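Long-range contact in cysteine hydrolase (Staphylococcus aureus, PDB 6KUA), which is a nicotinamidase, a hydrolase that converts nicotinamide to nicotinate and ammonia: residues A[4-9]-A[128-133]. Residues are numbered along the deposited sequence; the frame is centred on the assembly and turned at random.
Sequences RALLVV and EIVGVC
The carbonyl O of E128 accepts a hydrogen bond from L7 N at 2.8 Å, in a nearly straight line (N-H...O 175°). The same oxygen receives a weak CA-H contact from L6 and touches L6 CD1. This bond is one of five that zip 4-9 to 128-132 as parallel neighbours. A5 O accepts from E128 N, L7 O from V130 N, V130 O from V9 N, and V9 O from V132 N. The bond from V132 N to V9 O is the longest, at 3.2 Å, and its donor lies 25° from the plane of the V9 carbonyl.

Side chains alternate between the two faces. On one, L6 CG is anti to its backbone N (chi1 177°), and L6 CD1 reaches across to V130 CG1 at 4.1 Å. V8 CG2 meets V130 CG2 at 3.9 Å, the two side chains meeting at a slant. Helix 32-44 packs on this face through I39 and F42, which touch L6. E128 also lies here, its extended chain ending in a salt bridge to R38. On the other face, V9 CG2 touches I129 CG2 at 3.9 Å, and helix 137-147 packs on L7, V9 and I129. The V9 side chain lies about 11 Å from the bound zinc ion, without touching it.

G131 pairs with V9. G131 CA comes 3.4 Å from V9 O, and a CB there would clash with that oxygen. The backbone conformation at G131 would also press a side chain against the carbonyl O of V130.

These are central strands of the parallel sheet of the isochorismatase-like alpha/beta fold. Alternate backbone groups of 4-9 bond to 126-132, while L6 and V8 bond to strand 48-54. Mostly aliphatic side chains line both faces, consistent with a buried core whose backbone polar atoms are satisfied within the sheet.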
# COMPACT_ATOMS: atom_id res chain seq x y z
N ARG A 4 8.04 3.76 20.77
CA ARG A 4 7.00 2.74 20.92
C ARG A 4 5.62 3.39 20.89
O ARG A 4 5.44 4.55 21.25
CB ARG A 4 7.18 1.93 22.21
CG ARG A 4 7.18 2.75 23.50
CD ARG A 4 7.13 1.87 24.77
NE ARG A 4 6.65 2.62 25.93
CZ ARG A 4 6.21 2.09 27.08
NH1 ARG A 4 6.17 0.78 27.25
NH2 ARG A 4 5.78 2.88 28.05
N ALA A 5 4.63 2.62 20.45
CA ALA A 5 3.26 3.08 20.43
C ALA A 5 2.36 1.93 20.85
O ALA A 5 2.69 0.76 20.64
CB ALA A 5 2.84 3.63 19.05
N LEU A 6 1.25 2.29 21.48
CA LEU A 6 0.25 1.32 21.90
C LEU A 6 -0.91 1.39 20.91
O LEU A 6 -1.42 2.47 20.63
CB LEU A 6 -0.22 1.63 23.32
CG LEU A 6 -1.33 0.74 23.87
CD1 LEU A 6 -0.83 -0.67 24.08
CD2 LEU A 6 -1.84 1.31 25.18
N LEU A 7 -1.30 0.24 20.38
CA LEU A 7 -2.45 0.15 19.49
C LEU A 7 -3.57 -0.57 20.22
O LEU A 7 -3.42 -1.75 20.57
CB LEU A 7 -2.10 -0.58 18.19
CG LEU A 7 -0.87 -0.10 17.42
CD1 LEU A 7 -0.71 -0.83 16.07
CD2 LEU A 7 -0.89 1.41 17.22
N VAL A 8 -4.68 0.13 20.46
CA VAL A 8 -5.85 -0.43 21.14
C VAL A 8 -6.91 -0.71 20.09
O VAL A 8 -7.54 0.22 19.57
CB VAL A 8 -6.38 0.51 22.23
CG1 VAL A 8 -7.57 -0.13 22.95
CG2 VAL A 8 -5.25 0.84 23.20
N VAL A 9 -7.10 -1.99 19.78
CA VAL A 9 -7.90 -2.41 18.63
C VAL A 9 -9.31 -2.77 19.09
O VAL A 9 -9.50 -3.68 19.91
CB VAL A 9 -7.24 -3.58 17.90
CG1 VAL A 9 -8.04 -3.96 16.66
CG2 VAL A 9 -5.81 -3.22 17.51
N GLU A 128 2.97 -2.07 20.47
CA GLU A 128 2.34 -3.04 21.35
C GLU A 128 0.86 -3.08 21.01
O GLU A 128 0.22 -2.03 20.89
CB GLU A 128 2.55 -2.65 22.82
CG GLU A 128 2.04 -3.66 23.81
CD GLU A 128 2.42 -3.29 25.25
OE1 GLU A 128 3.54 -2.76 25.47
OE2 GLU A 128 1.58 -3.52 26.15
N ILE A 129 0.30 -4.27 20.83
CA ILE A 129 -1.06 -4.40 20.33
C ILE A 129 -1.93 -5.09 21.37
O ILE A 129 -1.64 -6.22 21.78
CB ILE A 129 -1.12 -5.18 19.01
CG1 ILE A 129 -0.14 -4.61 18.00
CG2 ILE A 129 -2.53 -5.07 18.44
CD1 ILE A 129 -0.07 -5.45 16.72
N VAL A 130 -3.02 -4.43 21.74
CA VAL A 130 -3.98 -4.99 22.68
C VAL A 130 -5.37 -4.83 22.09
O VAL A 130 -5.59 -4.01 21.18
CB VAL A 130 -3.88 -4.32 24.06
CG1 VAL A 130 -2.44 -4.38 24.58
CG2 VAL A 130 -4.38 -2.86 24.00
N GLY A 131 -6.31 -5.61 22.60
CA GLY A 131 -7.68 -5.48 22.13
C GLY A 131 -8.28 -6.79 21.70
O GLY A 131 -7.89 -7.85 22.20
N VAL A 132 -9.25 -6.74 20.78
CA VAL A 132 -10.01 -7.91 20.37
C VAL A 132 -10.25 -7.83 18.86
O VAL A 132 -10.16 -6.76 18.27
CB VAL A 132 -11.37 -8.02 21.10
CG1 VAL A 132 -11.17 -8.12 22.62
CG2 VAL A 132 -12.28 -6.85 20.71
N CYS A 133 -10.50 -8.98 18.22
CA CYS A 133 -10.22 -10.32 18.73
C CYS A 133 -8.82 -10.73 18.33
O CYS A 133 -8.31 -10.28 17.30
CB CYS A 133 -11.20 -11.36 18.18
SG CYS A 133 -12.89 -11.06 18.58